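Local atomic coordinates of extracellular ligand-binding receptor (Rhodopseudomonas palustris, PDB entry 3SG0), a protein that binds aromatic acids such as benzoyl-formic acid in the manner of a periplasmic solute-binding protein and probably delivers them for uptake by an ABC transporter. Residues T64-D69 and S86-D91; L68-D73 and I94-T99. One frame throughout, in Å; residues are numbered along the deposited sequence. Where two conformers were deposited one is given.

Contact 1: residues T64-D69 and S86-D91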
ATOM      1  N   THR A  64      14.977 -12.719  13.719  1.00 12.62           N
ATOM      2  CA  THR A  64      14.553 -13.810  12.857  1.00 12.21           C
ATOM      3  C   THR A  64      13.191 -13.459  12.262  1.00 11.49           C
ATOM      4  O   THR A  64      12.291 -13.017  12.983  1.00 11.87           O
ATOM      5  CB  THR A  64      14.418 -15.103  13.662  1.00 13.77           C
ATOM      6  OG1 THR A  64      15.686 -15.432  14.249  1.00 16.74           O
ATOM      7  CG2 THR A  64      13.957 -16.249  12.767  1.00 17.48           C
ATOM      8  N   TYR A  65      13.041 -13.672  10.956  1.00 11.48           N
ATOM      9  CA  TYR A  65      11.804 -13.384  10.242  1.00 10.84           C
ATOM     10  C   TYR A  65      11.095 -14.680   9.900  1.00 11.11           C
ATOM     11  O   TYR A  65      11.730 -15.654   9.482  1.00 13.06           O
ATOM     12  CB  TYR A  65      12.112 -12.617   8.957  1.00 11.86           C
ATOM     13  CG  TYR A  65      12.808 -11.308   9.231  1.00 11.55           C
ATOM     14  CD1 TYR A  65      12.074 -10.170   9.532  1.00 11.73           C
ATOM     15  CD2 TYR A  65      14.195 -11.208   9.224  1.00 13.08           C
ATOM     16  CE1 TYR A  65      12.691  -8.971   9.807  1.00 11.64           C
ATOM     17  CE2 TYR A  65      14.824 -10.004   9.500  1.00 13.27           C
ATOM     18  CZ  TYR A  65      14.063  -8.889   9.789  1.00 12.47           C
ATOM     19  OH  TYR A  65      14.662  -7.682  10.068  1.00 14.63           O
ATOM     20  N   PHE A  66       9.779 -14.683  10.073  1.00 10.31           N
ATOM     21  CA  PHE A  66       8.934 -15.823   9.749  1.00 10.75           C
ATOM     22  C   PHE A  66       7.887 -15.353   8.771  1.00 10.17           C
ATOM     23  O   PHE A  66       6.926 -14.696   9.173  1.00 12.45           O
ATOM     24  CB  PHE A  66       8.246 -16.326  11.012  1.00 12.75           C
ATOM     25  CG  PHE A  66       9.198 -16.764  12.083  1.00 13.22           C
ATOM     26  CD1 PHE A  66       9.570 -18.095  12.191  1.00 15.68           C
ATOM     27  CD2 PHE A  66       9.733 -15.851  12.979  1.00 14.18           C
ATOM     28  CE1 PHE A  66      10.454 -18.510  13.177  1.00 19.78           C
ATOM     29  CE2 PHE A  66      10.617 -16.258  13.967  1.00 18.71           C
ATOM     30  CZ  PHE A  66      10.978 -17.592  14.063  1.00 19.14           C
ATOM     31  N   ALA A  67       8.070 -15.671   7.492  1.00 11.04           N
ATOM     32  CA  ALA A  67       7.223 -15.162   6.423  1.00 11.84           C
ATOM     33  C   ALA A  67       6.310 -16.254   5.880  1.00 11.36           C
ATOM     34  O   ALA A  67       6.761 -17.370   5.607  1.00 14.23           O
ATOM     35  CB  ALA A  67       8.087 -14.598   5.304  1.00 15.24           C
ATOM     36  N   LEU A  68       5.033 -15.930   5.721  1.00  9.80           N
ATOM     37  CA  LEU A  68       4.018 -16.875   5.269  1.00 11.14           C
ATOM     38  C   LEU A  68       3.171 -16.255   4.177  1.00  9.60           C
ATOM     39  O   LEU A  68       2.816 -15.079   4.245  1.00 11.24           O
ATOM     40  CB  LEU A  68       3.109 -17.289   6.430  1.00 11.46           C
ATOM     41  CG  LEU A  68       3.767 -18.039   7.588  1.00 12.22           C
ATOM     42  CD1 LEU A  68       2.820 -18.168   8.775  1.00 14.40           C
ATOM     43  CD2 LEU A  68       4.245 -19.409   7.128  1.00 14.59           C
ATOM     44  N   ASP A  69       2.825 -17.054   3.177  1.00 10.19           N
ATOM     45  CA  ASP A  69       1.922 -16.630   2.118  1.00  8.89           C
ATOM     46  C   ASP A  69       0.481 -16.803   2.599  1.00  8.57           C
ATOM     47  O   ASP A  69       0.114 -17.864   3.116  1.00 10.41           O
ATOM     48  CB  ASP A  69       2.181 -17.512   0.892  1.00  9.91           C
ATOM     49  CG  ASP A  69       1.342 -17.148  -0.324  1.00  9.89           C
ATOM     50  OD1 ASP A  69       0.698 -16.078  -0.364  1.00  9.53           O
ATOM     51  OD2 ASP A  69       1.357 -17.967  -1.270  1.00 10.85           O
ATOM     52  N   SER A  86       0.656 -17.055  18.370  1.00 17.13           N
ATOM     53  CA  SER A  86       0.467 -18.024  19.445  1.00 20.56           C
ATOM     54  C   SER A  86       1.580 -19.062  19.514  1.00 18.10           C
ATOM     55  O   SER A  86       1.914 -19.543  20.601  1.00 23.09           O
ATOM     56  CB  SER A  86      -0.899 -18.712  19.325  1.00 23.90           C
ATOM     57  OG  SER A  86      -0.882 -19.723  18.335  1.00 24.25           O
ATOM     58  N   GLU A  87       2.153 -19.415  18.370  1.00 20.99           N
ATOM     59  CA  GLU A  87       3.196 -20.434  18.322  1.00 20.53           C
ATOM     60  C   GLU A  87       4.613 -19.860  18.365  1.00 20.62           C
ATOM     61  O   GLU A  87       5.434 -20.280  19.181  1.00 23.26           O
ATOM     62  CB  GLU A  87       3.018 -21.351  17.105  1.00 27.58           C
ATOM     63  CG  GLU A  87       1.725 -22.161  17.124  1.00 32.10           C
ATOM     64  CD  GLU A  87       1.572 -23.064  15.912  1.00 40.97           C
ATOM     65  OE1 GLU A  87       2.585 -23.328  15.227  1.00 41.18           O
ATOM     66  OE2 GLU A  87       0.436 -23.510  15.642  1.00 46.44           O
ATOM     67  N   GLU A  88       4.898 -18.893  17.501  1.00 17.44           N
ATOM     68  CA  GLU A  88       6.228 -18.296  17.452  0.55 18.43           C
ATOM     69  C   GLU A  88       6.374 -17.134  18.434  1.00 16.16           C
ATOM     70  O   GLU A  88       7.485 -16.713  18.744  1.00 17.76           O
ATOM     71  CB  GLU A  88       6.566 -17.836  16.030  0.55 19.92           C
ATOM     72  CG  GLU A  88       6.566 -18.952  14.994  0.55 22.38           C
ATOM     73  CD  GLU A  88       7.655 -19.988  15.234  0.55 27.82           C
ATOM     74  OE1 GLU A  88       8.536 -19.754  16.090  0.55 27.66           O
ATOM     75  OE2 GLU A  88       7.628 -21.039  14.561  0.55 31.35           O
ATOM     76  N   LYS A  89       5.249 -16.621  18.926  1.00 14.58           N
ATOM     77  CA  LYS A  89       5.252 -15.499  19.867  1.00 14.07           C
ATOM     78  C   LYS A  89       6.049 -14.311  19.332  1.00 12.71           C
ATOM     79  O   LYS A  89       6.876 -13.715  20.026  1.00 13.23           O
ATOM     80  CB  LYS A  89       5.743 -15.951  21.242  1.00 17.53           C
ATOM     81  CG  LYS A  89       4.811 -16.997  21.845  1.00 23.12           C
ATOM     82  CD  LYS A  89       5.246 -17.484  23.213  1.00 29.63           C
ATOM     83  CE  LYS A  89       4.258 -18.523  23.732  1.00 35.55           C
ATOM     84  NZ  LYS A  89       4.682 -19.127  25.025  1.00 42.17           N
ATOM     85  N   VAL A  90       5.783 -13.960  18.081  1.00 11.05           N
ATOM     86  CA  VAL A  90       6.524 -12.886  17.449  1.00  9.93           C
ATOM     87  C   VAL A  90       6.337 -11.562  18.181  1.00  9.69           C
ATOM     88  O   VAL A  90       5.282 -11.284  18.763  1.00 11.42           O
ATOM     89  CB  VAL A  90       6.163 -12.727  15.960  1.00  9.86           C
ATOM     90  CG1 VAL A  90       6.511 -13.992  15.198  1.00 10.97           C
ATOM     91  CG2 VAL A  90       4.690 -12.379  15.775  1.00 11.46           C
ATOM     92  N   ASP A  91       7.378 -10.743  18.147  1.00  9.73           N
ATOM     93  CA  ASP A  91       7.330  -9.438  18.783  1.00  9.06           C
ATOM     94  C   ASP A  91       6.548  -8.413  17.982  1.00  8.92           C
ATOM     95  O   ASP A  91       5.977  -7.480  18.556  1.00  9.26           O
ATOM     96  CB  ASP A  91       8.748  -8.940  19.027  1.00 10.52           C
ATOM     97  CG  ASP A  91       9.508  -9.851  19.951  1.00 10.96           C
ATOM     98  OD1 ASP A  91       9.088  -9.975  21.117  1.00 11.10           O
ATOM     99  OD2 ASP A  91      10.509 -10.469  19.517  1.00 11.55           O
TER

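Contact 2: residues L68-D73 and I94-T99. With 173 (benzoyl-formic acid), chain B.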
ATOM      1  N   LEU A  68       5.033 -15.930   5.721  1.00  9.80           N
ATOM      2  CA  LEU A  68       4.018 -16.875   5.269  1.00 11.14           C
ATOM      3  C   LEU A  68       3.171 -16.255   4.177  1.00  9.60           C
ATOM      4  O   LEU A  68       2.816 -15.079   4.245  1.00 11.24           O
ATOM      5  CB  LEU A  68       3.109 -17.289   6.430  1.00 11.46           C
ATOM      6  CG  LEU A  68       3.767 -18.039   7.588  1.00 12.22           C
ATOM      7  CD1 LEU A  68       2.820 -18.168   8.775  1.00 14.40           C
ATOM      8  CD2 LEU A  68       4.245 -19.409   7.128  1.00 14.59           C
ATOM      9  N   ASP A  69       2.825 -17.054   3.177  1.00 10.19           N
ATOM     10  CA  ASP A  69       1.922 -16.630   2.118  1.00  8.89           C
ATOM     11  C   ASP A  69       0.481 -16.803   2.599  1.00  8.57           C
ATOM     12  O   ASP A  69       0.114 -17.864   3.116  1.00 10.41           O
ATOM     13  CB  ASP A  69       2.181 -17.512   0.892  1.00  9.91           C
ATOM     14  CG  ASP A  69       1.342 -17.148  -0.324  1.00  9.89           C
ATOM     15  OD1 ASP A  69       0.698 -16.078  -0.364  1.00  9.53           O
ATOM     16  OD2 ASP A  69       1.357 -17.967  -1.270  1.00 10.85           O
ATOM     17  N   ASP A  70      -0.342 -15.770   2.443  1.00  8.77           N
ATOM     18  CA  ASP A  70      -1.767 -15.880   2.756  1.00  8.72           C
ATOM     19  C   ASP A  70      -2.654 -16.028   1.524  1.00  8.70           C
ATOM     20  O   ASP A  70      -3.872 -16.073   1.651  1.00  9.11           O
ATOM     21  CB  ASP A  70      -2.260 -14.725   3.639  1.00  9.23           C
ATOM     22  CG  ASP A  70      -1.969 -13.364   3.051  1.00  8.31           C
ATOM     23  OD1 ASP A  70      -2.248 -13.135   1.849  1.00  8.81           O
ATOM     24  OD2 ASP A  70      -1.472 -12.505   3.820  1.00  8.75           O
ATOM     25  N   GLU A  71      -2.052 -16.104   0.339  1.00  8.78           N
ATOM     26  CA  GLU A  71      -2.796 -16.445  -0.876  1.00  8.79           C
ATOM     27  C   GLU A  71      -3.847 -15.395  -1.222  1.00  8.67           C
ATOM     28  O   GLU A  71      -4.776 -15.679  -1.976  1.00 10.24           O
ATOM     29  CB  GLU A  71      -3.420 -17.844  -0.769  1.00 10.32           C
ATOM     30  CG  GLU A  71      -2.359 -18.900  -0.598  1.00 11.65           C
ATOM     31  CD  GLU A  71      -2.885 -20.317  -0.549  1.00 14.97           C
ATOM     32  OE1 GLU A  71      -4.112 -20.533  -0.685  1.00 16.25           O
ATOM     33  OE2 GLU A  71      -2.037 -21.221  -0.374  1.00 18.61           O
ATOM     34  N   SER A  72      -3.695 -14.177  -0.704  1.00  8.67           N
ATOM     35  CA  SER A  72      -4.707 -13.122  -0.890  1.00  8.89           C
ATOM     36  C   SER A  72      -6.037 -13.487  -0.227  1.00  8.95           C
ATOM     37  O   SER A  72      -7.084 -12.982  -0.629  1.00 10.64           O
ATOM     38  CB  SER A  72      -4.960 -12.814  -2.378  1.00  9.64           C
ATOM     39  OG  SER A  72      -3.763 -12.564  -3.102  1.00  8.84           O
ATOM     40  N   ASP A  73      -5.994 -14.339   0.796  1.00  9.41           N
ATOM     41  CA  ASP A  73      -7.208 -14.843   1.420  0.57 10.40           C
ATOM     42  C   ASP A  73      -7.282 -14.428   2.883  1.00  9.06           C
ATOM     43  O   ASP A  73      -6.395 -14.741   3.676  1.00  9.53           O
ATOM     44  CB  ASP A  73      -7.275 -16.364   1.301  0.57 11.37           C
ATOM     45  CG  ASP A  73      -8.521 -16.934   1.924  0.57 12.96           C
ATOM     46  OD1 ASP A  73      -9.604 -16.761   1.327  0.57 14.76           O
ATOM     47  OD2 ASP A  73      -8.422 -17.544   3.007  0.57 12.39           O
ATOM     48  N   ILE A  94       3.605  -8.284  10.709  1.00  8.00           N
ATOM     49  CA  ILE A  94       3.548  -7.421   9.541  1.00  7.87           C
ATOM     50  C   ILE A  94       2.638  -8.066   8.503  1.00  8.17           C
ATOM     51  O   ILE A  94       2.765  -9.264   8.224  1.00  9.25           O
ATOM     52  CB  ILE A  94       4.957  -7.190   8.956  1.00  7.81           C
ATOM     53  CG1 ILE A  94       5.888  -6.603  10.034  1.00  8.98           C
ATOM     54  CG2 ILE A  94       4.880  -6.322   7.715  1.00  8.36           C
ATOM     55  CD1 ILE A  94       7.289  -6.280   9.544  1.00  9.77           C
ATOM     56  N   GLY A  95       1.705  -7.297   7.956  1.00  8.08           N
ATOM     57  CA  GLY A  95       0.850  -7.778   6.880  1.00  8.36           C
ATOM     58  C   GLY A  95      -0.578  -7.279   6.991  1.00  7.26           C
ATOM     59  O   GLY A  95      -0.907  -6.470   7.869  1.00  8.07           O
ATOM     60  N   SER A  96      -1.449  -7.697   6.075  1.00  7.61           N
ATOM     61  CA  SER A  96      -1.075  -8.378   4.851  1.00  7.34           C
ATOM     62  C   SER A  96      -0.817  -7.323   3.769  1.00  7.55           C
ATOM     63  O   SER A  96      -0.536  -6.155   4.070  1.00  8.13           O
ATOM     64  CB  SER A  96      -2.199  -9.343   4.462  1.00  8.45           C
ATOM     65  OG  SER A  96      -1.913 -10.048   3.261  1.00  9.13           O
ATOM     66  N   SER A  97      -0.911  -7.749   2.512  1.00  7.60           N
ATOM     67  CA  SER A  97      -0.654  -6.898   1.358  1.00  7.80           C
ATOM     68  C   SER A  97      -1.876  -6.126   0.894  1.00  7.38           C
ATOM     69  O   SER A  97      -1.739  -5.101   0.221  1.00  7.74           O
ATOM     70  CB  SER A  97      -0.208  -7.761   0.182  1.00  7.72           C
ATOM     71  OG  SER A  97       0.852  -8.639   0.520  1.00  7.84           O
ATOM     72  N   LEU A  98      -3.056  -6.661   1.198  1.00  7.24           N
ATOM     73  CA  LEU A  98      -4.319  -6.147   0.671  1.00  7.48           C
ATOM     74  C   LEU A  98      -5.237  -5.764   1.811  1.00  7.19           C
ATOM     75  O   LEU A  98      -5.148  -6.329   2.904  1.00  8.09           O
ATOM     76  CB  LEU A  98      -5.040  -7.197  -0.178  1.00  8.04           C
ATOM     77  CG  LEU A  98      -4.214  -8.016  -1.162  1.00  8.41           C
ATOM     78  CD1 LEU A  98      -5.115  -8.976  -1.946  1.00 10.45           C
ATOM     79  CD2 LEU A  98      -3.428  -7.122  -2.096  1.00  9.88           C
ATOM     80  N   THR A  99      -6.142  -4.836   1.542  1.00  7.60           N
ATOM     81  CA  THR A  99      -7.059  -4.350   2.554  1.00  8.12           C
ATOM     82  C   THR A  99      -8.019  -5.422   3.092  1.00  7.97           C
ATOM     83  O   THR A  99      -8.111  -5.598   4.305  1.00  8.50           O
ATOM     84  CB  THR A  99      -7.809  -3.099   2.056  1.00  8.10           C
ATOM     85  OG1 THR A  99      -6.881  -2.018   1.920  1.00  8.62           O
ATOM     86  CG2 THR A  99      -8.889  -2.697   3.031  1.00  9.52           C
TER
HETATM   87  O1B 173 B 384      -4.936  -2.166   0.075  1.00  9.35           O
HETATM   88  C1  173 B 384      -5.134  -2.867  -0.882  1.00 11.26           C
HETATM   89  O1A 173 B 384      -6.176  -3.783  -0.953  1.00 10.35           O
HETATM   90  C2  173 B 384      -4.394  -2.622  -2.170  1.00 11.86           C
HETATM   91  O2  173 B 384      -4.767  -3.125  -3.187  1.00 15.69           O
HETATM   92  C1G 173 B 384      -3.155  -1.785  -2.098  1.00 11.71           C
HETATM   93  C2D 173 B 384      -2.148  -2.045  -0.982  1.00 10.89           C
HETATM   94  C2E 173 B 384      -0.901  -1.192  -0.878  1.00  9.81           C
HETATM   95  C3  173 B 384      -0.682  -0.068  -1.889  1.00 11.76           C
HETATM   96  C1E 173 B 384      -1.719   0.174  -3.002  1.00 11.97           C
HETATM   97  C1D 173 B 384      -2.962  -0.684  -3.123  1.00 13.63           C

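Contact 1: residues T64-D69 and S86-D91
Phe66, on strand 61-69, meets Glu88 and Val90 in the loop that follows helix 74-86. In the given conformer of Glu88, one of two deposited, the carboxylate is stacked nearly parallel to the ring, the two planes 20° apart, but displaced past its CE1 edge: Glu88 OE1 is 3.7 Å from Phe66 CE1, and Glu88 CD is 3.8 Å from the same carbon. It is the methylene that covers the ring, Glu88 CG standing 4.2 Å above the ring plane over the CD1 side of the rim, and the carboxylate continues outward from there. The bend of the Glu88 chain at CB-CG (chi2 -65°) turns the carboxylate alongside the CD1-CE1 edge instead of sending it straight out. Val90 makes the looser touch, Val90 CG1 lying 4.3 Å from Phe66 CD2 and approaching the ring obliquely. No hydrogen bond joins the segments, and Phe66 CA and Glu88 CA remain 8.5 Å apart, so side chains alone span the gap. With an alanine here in place of Phe66, Glu88 CG and its carboxylate would probably lose the ring they pack on, and a gap would open beside Val90 CG1. Glu88 OE1 also has a long, weak ion pair with Lys29. The contact closes part of a beta-alpha-beta crossover: strand 61-69 leads through helix 74-86 to strand 92-94, with strand 28-34 lying between the two parallel strands. Phe66 also packs on Leu84 of the helix and Lys29 of the middle strand, while Val90 touches Leu85.

Contact 2: residues L68-D73 and I94-T99
Asp70 and Ser96 join two loops at the ends of strands 61-69 and 92-94, in the lobe of a periplasmic binding protein fold that carries these strands. The tight part is polar and buried: Ser96 OG donates to Asp70 OD2 over 2.6 Å, reaching it on the syn side and 22° out of the carboxylate plane. Thr33 OG1 also bonds to OD2, while OD1 takes Ser35 OG and the backbone N of Ser72, the latter closing an Asx turn. Four bonds thus fix the carboxylate's rotation. With Asp70 CG between its backbone N and carbonyl carbon (chi1 55°), OD2 is directed at Ser96 OG while OD1 can still take Ser72 N. The looser part is an apolar touch of Ser72 CB on Leu98 CD1, 3.9 Å away; the hydroxyl of Ser72 is engaged with Ser37 O and Gly40 N. Beyond it, exposed Glu71 marks the solvent side of the type I' turn from Asp70 to Asp73. On the pocket side, Leu98 is the N-cap residue of helix 99-111, whose start probably stabilises the ligand's negative charge. There Thr99 N donates almost straight, at 176°, to benzoyl-formate O1A, 2.7 Å away.

Both contacts start from strand 61-69 but lie at different points along it, their centres about 14 Å apart. Contact 1 is partly buried and away from the ligand, its centre about 21 Å from that of the chain; contact 2 is buried, its centre about 12 Å from the chain's, and includes part of the pocket. Their interfaces are almost equal in area, yet their chemistry differs. In contact 1 an aromatic ring packs against an acid and a valine without any hydrogen bond, beside helix 74-86. In contact 2 a carboxylate ties the loop beyond the strand to the one leading into helix 99-111, whose first residue, Thr99, bonds the bound acid.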